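PDB 6UEH: Cow rumen GH26 endo-mannanase from Metagenome, which probably hydrolyses internal beta-1,4-mannosidic bonds in mannans and galactomannans. Local coordinates for residues H312-N317 with I371-G376; F327-G330 with T336-E339; Y343-L348 with L357-N362. All blocks are in the same frame, centred on the assembly; numbering follows the deposited sequence.

In the fold
All three contacts are buried in the GH26 TIM barrel, but at different levels of it. Contact 3 belongs to the barrel wall: helix 334-351 packs on strand 357-362 through leucines and two aromatic rings. Contact 1 sits among the loops at the C-terminal ends of the strands, and contact 2 joins one of those loops to the start of helix 334-351. A tryptophan lies against a loop backbone and a glutamate chain in contact 1, and a tyrosine meets a carbonyl and an indole rim in contact 2. Contacts 2 and 3 share helix 334-351. Three hydrogen bonds tie the contacts together: His-312 O to Trp-329 NE1, Tyr-337 OH to Gln-361 NE2, and Ala-375 N to Gln-361 OE1.

Contact 1: residues H312-N317 with I371-G376; sequences HEAEGN and IQWYAG. With ACT (acetate ion), chain D.
Trp-373 lays one face of its indole on Ala-314 and Glu-315, joining two of the loops that top the C-terminal end of this TIM barrel: the one after strand 306-309 and the one after strand 357-362. In the second loop the chain enters as a 3-10 turn, and Ile-371 O takes a bond from Tyr-374 N at 3.1 Å. This turn presents Trp-373 to the other loop. CG of Trp-373 stands beside its backbone N (chi1 -62°), and the ring swings over the backbone of the 312-317 loop. Glu-315 CA lies over the centre of that ring, 3.5 Å above the plane. Glu-315 CB sits 3.5 Å from the centroid of the five-membered ring, 9° off the normal, which makes a CH-pi contact. Toward the six-membered ring, Ala-314 CB touches Trp-373 CE3 at 3.6 Å. The Glu-315 chain is extended, and its carboxylate ends nearly parallel to the indole, with Glu-315 CD 3.6 Å from Trp-373 NE1. The two polar groups do not bond each other: Trp-373 NE1 goes to Asn-319 O, while the carboxylate is held by Ser-370 OG and Asn-319 N, which together would fix its rotation. Farther along, Ala-375 N bonds Gln-361 OE1, tying the loop back to its own strand. The loop 312-317 probably corresponds to the one after the fourth barrel strand that carries the acid/base glutamate in GH26 enzymes. An acetate ion, probably from the crystallisation liquor, is bonded by His-240, and its OXT lies at the ring edge of His-312, 2.9 Å from His-312 NE2 (N-H...O angle 146°).

Contact 2: residues F327-G330 with T336-E339; sequences FWWG and TYVE
This is a buried rim-to-rim meeting of two aromatic side chains, Trp-329 and Tyr-337, just where the loop after strand 306-309 turns into helix 334-351 of the TIM barrel. No hydrogen bond crosses it. The side chains run alongside each other, pointing the same way, and touch through their borders: Trp-329 CD1 is 3.8 Å from Tyr-337 CE1. The tyrosine ring and the five-membered ring of the indole are tilted by 39° with centroids 6.0 Å apart, and neither lies over the other. A second touch comes from the backbone, since Trp-329 O reaches the edge of the tyrosine ring near its plane, 3.4 Å from Tyr-337 CD1. With its CG trans to the backbone N (chi1 165°), Tyr-337 extends from the helix past that carbonyl. Its own turn packs on the indole of Trp-329 twice. Phe-327 CB lies 3.4 Å above one of the indole faces, offset toward the rim, and Trp-328 CZ2 meets the edge in plane. A backbone bond from Gly-330 N to Phe-327 O closes the turn that carries these aromatics. Both polar ends are satisfied outside the pair, and both lead toward the loop bearing His-312. The hydroxyl of Tyr-337 is shared between Leu-311 O and the side-chain amide of Gln-361, linking the helix to strand 357-362 and to the chain just beyond strand 306-309; the ring of the same tyrosine rests against Ala-314. On the indole, Trp-329 NE1 bonds His-312 O.

Contact 3: residues Y343-L348 with L357-N362; sequences YLYDKL and LIWEQN
One face of the Trp-359 indole is covered by Tyr-345, whose CD2 lies 3.5 Å above the plane, over its centre. The two rings are tilted by 40°, with the tyrosine centroid 4.4 Å from that of the five-membered ring, so they form neither a stack nor an edge-to-face pair. Tyr-345 CE2 reaches on to Trp-359 CD1 at 3.6 Å. The far end of the indole is met obliquely by Leu-348, whose CD1 comes within 3.6 Å of Trp-359 CH2; Leu-344 CG approaches Trp-359 CZ3 more loosely. Leu-348 CD1 also meets Leu-357 CD1, at 3.9 Å, the two side chains crossing at about a right angle.

This is the packing of a beta-alpha-beta crossover in the TIM barrel: helix 334-351 returns from strand 306-309 and lies antiparallel (174°) to strand 357-362, the axes 11.7 Å apart. Leu-357 and Trp-359 alternate with residues facing the barrel interior. Tyr-345 directs CG opposite the backbone N (chi1 -173°), which carries its ring over the indole, while the hydroxyl bonds Ser-146 and Tyr-379 meets the ring edge-to-face. Leu-348 also packs on helix 280-301.

With no hydrogen bond between helix and strand, the join is apolar and rests on the packing of rings and methyls, held by dispersion and the exclusion of water.

Contact 1: residues H312-N317 with I371-G376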
loop_
_atom_site.group_PDB
_atom_site.type_symbol
_atom_site.label_atom_id
_atom_site.label_comp_id
_atom_site.label_asym_id
_atom_site.label_seq_id
_atom_site.Cartn_x
_atom_site.Cartn_y
_atom_site.Cartn_z
ATOM N N HIS A 312 -9.007 -2.264 -8.740
ATOM C CA HIS A 312 -7.721 -2.143 -8.067
ATOM C C HIS A 312 -6.675 -1.409 -8.905
ATOM O O HIS A 312 -6.865 -1.198 -10.106
ATOM C CB HIS A 312 -7.205 -3.535 -7.681
ATOM C CG HIS A 312 -6.815 -4.386 -8.850
ATOM N ND1 HIS A 312 -7.701 -4.731 -9.849
ATOM C CD2 HIS A 312 -5.638 -4.971 -9.172
ATOM C CE1 HIS A 312 -7.082 -5.484 -10.741
ATOM N NE2 HIS A 312 -5.830 -5.646 -10.354
ATOM N N GLU A 313 -5.583 -1.016 -8.251
ATOM C CA GLU A 313 -4.472 -0.307 -8.888
ATOM C C GLU A 313 -4.951 0.879 -9.721
ATOM O O GLU A 313 -4.440 1.130 -10.812
ATOM C CB GLU A 313 -3.656 -1.268 -9.757
ATOM C CG GLU A 313 -3.018 -2.411 -8.981
ATOM C CD GLU A 313 -2.135 -3.294 -9.853
ATOM O OE1 GLU A 313 -2.086 -3.069 -11.078
ATOM O OE2 GLU A 313 -1.489 -4.218 -9.314
ATOM N N ALA A 314 -5.927 1.606 -9.186
ATOM C CA ALA A 314 -6.658 2.622 -9.941
ATOM C C ALA A 314 -5.774 3.716 -10.536
ATOM O O ALA A 314 -5.836 3.980 -11.738
ATOM C CB ALA A 314 -7.720 3.246 -9.060
ATOM N N GLU A 315 -4.968 4.361 -9.699
ATOM C CA GLU A 315 -4.149 5.474 -10.165
ATOM C C GLU A 315 -3.118 5.033 -11.198
ATOM O O GLU A 315 -2.856 5.746 -12.167
ATOM C CB GLU A 315 -3.437 6.160 -8.996
ATOM C CG GLU A 315 -2.561 7.327 -9.440
ATOM C CD GLU A 315 -1.863 8.030 -8.291
ATOM O OE1 GLU A 315 -2.065 7.626 -7.126
ATOM O OE2 GLU A 315 -1.109 8.989 -8.560
ATOM N N GLY A 316 -2.541 3.853 -10.994
ATOM C CA GLY A 316 -1.437 3.406 -11.823
ATOM C C GLY A 316 -0.221 4.271 -11.550
ATOM O O GLY A 316 0.184 4.434 -10.399
ATOM N N ASN A 317 0.364 4.830 -12.603
ATOM C CA ASN A 317 1.458 5.779 -12.435
ATOM C C ASN A 317 0.913 7.160 -12.078
ATOM O O ASN A 317 -0.233 7.475 -12.396
ATOM C CB ASN A 317 2.315 5.836 -13.698
ATOM C CG ASN A 317 3.163 4.592 -13.876
ATOM O OD1 ASN A 317 3.838 4.149 -12.946
ATOM N ND2 ASN A 317 3.121 4.011 -15.068
ATOM N N ILE A 371 -4.051 10.557 -2.770
ATOM C CA ILE A 371 -5.178 10.362 -1.865
ATOM C C ILE A 371 -6.510 10.700 -2.538
ATOM O O ILE A 371 -7.576 10.371 -2.020
ATOM C CB ILE A 371 -5.025 11.215 -0.590
ATOM C CG1 ILE A 371 -5.844 10.620 0.560
ATOM C CG2 ILE A 371 -5.413 12.668 -0.860
ATOM C CD1 ILE A 371 -5.746 11.412 1.849
ATOM N N GLN A 372 -6.448 11.346 -3.698
ATOM C CA GLN A 372 -7.662 11.696 -4.430
ATOM C C GLN A 372 -8.339 10.459 -5.019
ATOM O O GLN A 372 -9.476 10.530 -5.483
ATOM C CB GLN A 372 -7.353 12.704 -5.537
ATOM C CG GLN A 372 -6.834 14.037 -5.022
ATOM C CD GLN A 372 -6.756 15.089 -6.107
ATOM O OE1 GLN A 372 -7.480 15.024 -7.102
ATOM N NE2 GLN A 372 -5.874 16.065 -5.924
ATOM N N TRP A 373 -7.640 9.330 -4.988
ATOM C CA TRP A 373 -8.191 8.068 -5.472
ATOM C C TRP A 373 -8.824 7.260 -4.338
ATOM O O TRP A 373 -9.250 6.123 -4.540
ATOM C CB TRP A 373 -7.105 7.237 -6.159
ATOM C CG TRP A 373 -6.523 7.895 -7.370
ATOM C CD1 TRP A 373 -5.538 8.840 -7.398
ATOM C CD2 TRP A 373 -6.885 7.652 -8.735
ATOM N NE1 TRP A 373 -5.266 9.202 -8.695
ATOM C CE2 TRP A 373 -6.079 8.488 -9.534
ATOM C CE3 TRP A 373 -7.809 6.807 -9.357
ATOM C CZ2 TRP A 373 -6.174 8.504 -10.926
ATOM C CZ3 TRP A 373 -7.902 6.827 -10.737
ATOM C CH2 TRP A 373 -7.087 7.670 -11.507
ATOM N N TYR A 374 -8.879 7.853 -3.149
ATOM C CA TYR A 374 -9.490 7.212 -1.987
ATOM C C TYR A 374 -10.981 7.534 -1.923
ATOM O O TYR A 374 -11.373 8.699 -1.988
ATOM C CB TYR A 374 -8.781 7.653 -0.704
ATOM C CG TYR A 374 -9.341 7.064 0.573
ATOM C CD1 TYR A 374 -9.496 5.690 0.723
ATOM C CD2 TYR A 374 -9.685 7.882 1.641
ATOM C CE1 TYR A 374 -9.996 5.151 1.893
ATOM C CE2 TYR A 374 -10.185 7.352 2.816
ATOM C CZ TYR A 374 -10.337 5.987 2.938
ATOM O OH TYR A 374 -10.834 5.460 4.108
ATOM N N ALA A 375 -11.808 6.502 -1.800
ATOM C CA ALA A 375 -13.257 6.670 -1.860
ATOM C C ALA A 375 -13.869 7.140 -0.540
ATOM O O ALA A 375 -15.058 7.451 -0.484
ATOM C CB ALA A 375 -13.911 5.377 -2.298
ATOM N N GLY A 376 -13.068 7.185 0.519
ATOM C CA GLY A 376 -13.543 7.684 1.799
ATOM C C GLY A 376 -13.792 6.600 2.831
ATOM O O GLY A 376 -14.010 5.439 2.485
HETATM C C ACT D . -2.645 -7.487 -11.640
HETATM O O ACT D . -3.128 -7.319 -12.782
HETATM O OXT ACT D . -3.406 -7.231 -10.681
HETATM C CH3 ACT D . -1.241 -7.974 -11.438
#

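Contact 2: residues F327-G330 with T336-E339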
loop_
_atom_site.group_PDB
_atom_site.type_symbol
_atom_site.label_atom_id
_atom_site.label_comp_id
_atom_site.label_asym_id
_atom_site.label_seq_id
_atom_site.Cartn_x
_atom_site.Cartn_y
_atom_site.Cartn_z
ATOM N N PHE A 327 -5.522 0.539 -15.941
ATOM C CA PHE A 327 -6.815 -0.139 -15.988
ATOM C C PHE A 327 -7.885 0.841 -16.461
ATOM O O PHE A 327 -7.776 2.041 -16.207
ATOM C CB PHE A 327 -7.180 -0.711 -14.619
ATOM C CG PHE A 327 -6.372 -1.916 -14.229
ATOM C CD1 PHE A 327 -6.113 -2.922 -15.145
ATOM C CD2 PHE A 327 -5.860 -2.036 -12.948
ATOM C CE1 PHE A 327 -5.370 -4.031 -14.787
ATOM C CE2 PHE A 327 -5.113 -3.143 -12.584
ATOM C CZ PHE A 327 -4.867 -4.139 -13.504
ATOM N N TRP A 328 -8.918 0.339 -17.138
ATOM C CA TRP A 328 -9.900 1.227 -17.757
ATOM C C TRP A 328 -10.673 2.060 -16.734
ATOM O O TRP A 328 -11.085 3.180 -17.031
ATOM C CB TRP A 328 -10.881 0.440 -18.643
ATOM C CG TRP A 328 -11.791 -0.532 -17.929
ATOM C CD1 TRP A 328 -11.616 -1.881 -17.814
ATOM C CD2 TRP A 328 -13.029 -0.232 -17.265
ATOM N NE1 TRP A 328 -12.657 -2.438 -17.110
ATOM C CE2 TRP A 328 -13.537 -1.447 -16.760
ATOM C CE3 TRP A 328 -13.754 0.945 -17.042
ATOM C CZ2 TRP A 328 -14.735 -1.520 -16.045
ATOM C CZ3 TRP A 328 -14.943 0.872 -16.331
ATOM C CH2 TRP A 328 -15.421 -0.353 -15.842
ATOM N N TRP A 329 -10.848 1.535 -15.526
ATOM C CA TRP A 329 -11.638 2.247 -14.526
ATOM C C TRP A 329 -10.924 3.474 -13.948
ATOM O O TRP A 329 -11.530 4.253 -13.214
ATOM C CB TRP A 329 -12.059 1.303 -13.392
ATOM C CG TRP A 329 -10.973 0.420 -12.843
ATOM C CD1 TRP A 329 -10.000 0.771 -11.954
ATOM C CD2 TRP A 329 -10.775 -0.970 -13.127
ATOM N NE1 TRP A 329 -9.200 -0.312 -11.675
ATOM C CE2 TRP A 329 -9.656 -1.394 -12.382
ATOM C CE3 TRP A 329 -11.432 -1.898 -13.944
ATOM C CZ2 TRP A 329 -9.179 -2.703 -12.429
ATOM C CZ3 TRP A 329 -10.957 -3.197 -13.989
ATOM C CH2 TRP A 329 -9.839 -3.587 -13.237
ATOM N N GLY A 330 -9.652 3.658 -14.288
ATOM C CA GLY A 330 -8.910 4.819 -13.822
ATOM C C GLY A 330 -8.640 5.818 -14.932
ATOM O O GLY A 330 -8.046 6.875 -14.710
ATOM N N THR A 336 -13.764 10.692 -11.202
ATOM C CA THR A 336 -14.656 9.745 -11.862
ATOM C C THR A 336 -14.495 8.353 -11.267
ATOM O O THR A 336 -15.481 7.643 -11.055
ATOM C CB THR A 336 -14.402 9.690 -13.382
ATOM O OG1 THR A 336 -14.740 10.952 -13.967
ATOM C CG2 THR A 336 -15.246 8.595 -14.028
ATOM N N TYR A 337 -13.252 7.970 -10.985
ATOM C CA TYR A 337 -12.979 6.653 -10.422
ATOM C C TYR A 337 -13.689 6.443 -9.088
ATOM O O TYR A 337 -14.297 5.397 -8.864
ATOM C CB TYR A 337 -11.477 6.425 -10.227
ATOM C CG TYR A 337 -11.211 5.239 -9.329
ATOM C CD1 TYR A 337 -11.371 3.942 -9.799
ATOM C CD2 TYR A 337 -10.838 5.415 -8.000
ATOM C CE1 TYR A 337 -11.153 2.851 -8.976
ATOM C CE2 TYR A 337 -10.617 4.330 -7.172
ATOM C CZ TYR A 337 -10.776 3.050 -7.665
ATOM O OH TYR A 337 -10.554 1.965 -6.841
ATOM N N VAL A 338 -13.590 7.430 -8.201
ATOM C CA VAL A 338 -14.223 7.344 -6.889
ATOM C C VAL A 338 -15.734 7.175 -7.038
ATOM O O VAL A 338 -16.355 6.404 -6.302
ATOM C CB VAL A 338 -13.910 8.592 -6.026
ATOM C CG1 VAL A 338 -14.757 8.608 -4.761
ATOM C CG2 VAL A 338 -12.429 8.633 -5.671
ATOM N N GLU A 339 -16.317 7.877 -8.006
ATOM C CA GLU A 339 -17.746 7.755 -8.280
ATOM C C GLU A 339 -18.094 6.339 -8.743
ATOM O O GLU A 339 -19.139 5.802 -8.381
ATOM C CB GLU A 339 -18.183 8.786 -9.323
ATOM C CG GLU A 339 -18.050 10.232 -8.851
ATOM C CD GLU A 339 -18.451 11.244 -9.911
ATOM O OE1 GLU A 339 -18.073 12.428 -9.778
ATOM O OE2 GLU A 339 -19.147 10.859 -10.874
#

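Contact 3: residues Y343-L348 with L357-N362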
loop_
_atom_site.group_PDB
_atom_site.type_symbol
_atom_site.label_atom_id
_atom_site.label_comp_id
_atom_site.label_asym_id
_atom_site.label_seq_id
_atom_site.Cartn_x
_atom_site.Cartn_y
_atom_site.Cartn_z
ATOM N N TYR A 343 -20.456 3.662 -6.890
ATOM C CA TYR A 343 -21.506 3.020 -7.677
ATOM C C TYR A 343 -21.543 1.521 -7.405
ATOM O O TYR A 343 -22.598 0.962 -7.111
ATOM C CB TYR A 343 -21.291 3.284 -9.173
ATOM C CG TYR A 343 -22.382 2.749 -10.079
ATOM C CD1 TYR A 343 -22.359 1.436 -10.533
ATOM C CD2 TYR A 343 -23.426 3.566 -10.496
ATOM C CE1 TYR A 343 -23.351 0.948 -11.367
ATOM C CE2 TYR A 343 -24.420 3.088 -11.331
ATOM C CZ TYR A 343 -24.378 1.778 -11.763
ATOM O OH TYR A 343 -25.369 1.300 -12.592
ATOM N N LEU A 344 -20.383 0.879 -7.502
ATOM C CA LEU A 344 -20.275 -0.560 -7.279
ATOM C C LEU A 344 -20.635 -0.924 -5.842
ATOM O O LEU A 344 -21.360 -1.889 -5.599
ATOM C CB LEU A 344 -18.863 -1.049 -7.606
ATOM C CG LEU A 344 -18.589 -2.536 -7.357
ATOM C CD1 LEU A 344 -19.503 -3.414 -8.210
ATOM C CD2 LEU A 344 -17.127 -2.865 -7.617
ATOM N N TYR A 345 -20.123 -0.140 -4.897
ATOM C CA TYR A 345 -20.393 -0.350 -3.478
ATOM C C TYR A 345 -21.890 -0.292 -3.197
ATOM O O TYR A 345 -22.441 -1.164 -2.526
ATOM C CB TYR A 345 -19.654 0.698 -2.640
ATOM C CG TYR A 345 -19.722 0.492 -1.139
ATOM C CD1 TYR A 345 -20.860 0.834 -0.419
ATOM C CD2 TYR A 345 -18.632 -0.011 -0.437
ATOM C CE1 TYR A 345 -20.921 0.659 0.953
ATOM C CE2 TYR A 345 -18.682 -0.186 0.936
ATOM C CZ TYR A 345 -19.830 0.152 1.625
ATOM O OH TYR A 345 -19.888 -0.018 2.991
ATOM N N ASP A 346 -22.541 0.748 -3.709
ATOM C CA ASP A 346 -23.974 0.925 -3.509
ATOM C C ASP A 346 -24.780 -0.168 -4.201
ATOM O O ASP A 346 -25.759 -0.666 -3.648
ATOM C CB ASP A 346 -24.422 2.301 -4.009
ATOM C CG ASP A 346 -23.887 3.436 -3.154
ATOM O OD1 ASP A 346 -23.381 3.159 -2.045
ATOM O OD2 ASP A 346 -23.986 4.604 -3.586
ATOM N N LYS A 347 -24.369 -0.536 -5.411
ATOM C CA LYS A 347 -25.064 -1.574 -6.168
ATOM C C LYS A 347 -25.022 -2.926 -5.461
ATOM O O LYS A 347 -26.048 -3.592 -5.329
ATOM C CB LYS A 347 -24.472 -1.708 -7.572
ATOM C CG LYS A 347 -25.139 -0.828 -8.620
ATOM C CD LYS A 347 -26.581 -1.249 -8.855
ATOM C CE LYS A 347 -27.222 -0.453 -9.986
ATOM N NZ LYS A 347 -27.338 1.001 -9.674
ATOM N N LEU A 348 -23.839 -3.327 -5.003
ATOM C CA LEU A 348 -23.674 -4.633 -4.367
ATOM C C LEU A 348 -24.358 -4.710 -3.004
ATOM O O LEU A 348 -24.986 -5.719 -2.680
ATOM C CB LEU A 348 -22.189 -4.980 -4.217
ATOM C CG LEU A 348 -21.402 -5.289 -5.497
ATOM C CD1 LEU A 348 -20.050 -5.906 -5.160
ATOM C CD2 LEU A 348 -22.194 -6.203 -6.427
ATOM N N LEU A 357 -18.731 -8.705 2.480
ATOM C CA LEU A 357 -17.513 -8.229 1.839
ATOM C C LEU A 357 -16.711 -7.281 2.717
ATOM O O LEU A 357 -17.267 -6.406 3.382
ATOM C CB LEU A 357 -17.852 -7.530 0.522
ATOM C CG LEU A 357 -18.737 -8.308 -0.452
ATOM C CD1 LEU A 357 -19.047 -7.465 -1.682
ATOM C CD2 LEU A 357 -18.075 -9.627 -0.843
ATOM N N ILE A 358 -15.396 -7.473 2.712
ATOM C CA ILE A 358 -14.470 -6.519 3.304
ATOM C C ILE A 358 -13.830 -5.738 2.165
ATOM O O ILE A 358 -12.997 -6.266 1.430
ATOM C CB ILE A 358 -13.391 -7.210 4.159
ATOM C CG1 ILE A 358 -14.047 -8.008 5.291
ATOM C CG2 ILE A 358 -12.415 -6.186 4.721
ATOM C CD1 ILE A 358 -13.062 -8.695 6.208
ATOM N N TRP A 359 -14.239 -4.484 2.008
ATOM C CA TRP A 359 -13.856 -3.699 0.842
ATOM C C TRP A 359 -12.430 -3.163 0.951
ATOM O O TRP A 359 -12.147 -2.275 1.757
ATOM C CB TRP A 359 -14.841 -2.545 0.640
ATOM C CG TRP A 359 -16.234 -3.002 0.321
ATOM C CD1 TRP A 359 -17.177 -3.451 1.202
ATOM C CD2 TRP A 359 -16.839 -3.055 -0.976
ATOM N NE1 TRP A 359 -18.332 -3.780 0.533
ATOM C CE2 TRP A 359 -18.150 -3.545 -0.806
ATOM C CE3 TRP A 359 -16.400 -2.734 -2.264
ATOM C CZ2 TRP A 359 -19.025 -3.723 -1.875
ATOM C CZ3 TRP A 359 -17.270 -2.911 -3.324
ATOM C CH2 TRP A 359 -18.566 -3.401 -3.123
ATOM N N GLU A 360 -11.538 -3.708 0.129
ATOM C CA GLU A 360 -10.152 -3.256 0.098
ATOM C C GLU A 360 -9.881 -2.432 -1.151
ATOM O O GLU A 360 -10.071 -2.904 -2.275
ATOM C CB GLU A 360 -9.183 -4.439 0.158
ATOM C CG GLU A 360 -7.718 -4.024 0.140
ATOM C CD GLU A 360 -6.772 -5.179 0.403
ATOM O OE1 GLU A 360 -7.116 -6.327 0.055
ATOM O OE2 GLU A 360 -5.683 -4.938 0.965
ATOM N N GLN A 361 -9.441 -1.197 -0.949
ATOM C CA GLN A 361 -9.125 -0.318 -2.063
ATOM C C GLN A 361 -7.626 -0.061 -2.135
ATOM O O GLN A 361 -6.991 0.249 -1.124
ATOM C CB GLN A 361 -9.883 1.005 -1.937
ATOM C CG GLN A 361 -9.658 1.955 -3.103
ATOM C CD GLN A 361 -10.524 3.194 -3.018
ATOM O OE1 GLN A 361 -10.475 3.937 -2.035
ATOM N NE2 GLN A 361 -11.334 3.418 -4.047
ATOM N N ASN A 362 -7.063 -0.203 -3.330
ATOM C CA ASN A 362 -5.663 0.123 -3.542
ATOM C C ASN A 362 -5.433 1.626 -3.481
ATOM O O ASN A 362 -6.272 2.414 -3.915
ATOM C CB ASN A 362 -5.172 -0.419 -4.890
ATOM C CG ASN A 362 -4.656 -1.846 -4.800
ATOM O OD1 ASN A 362 -5.186 -2.748 -5.445
ATOM N ND2 ASN A 362 -3.611 -2.051 -4.012
#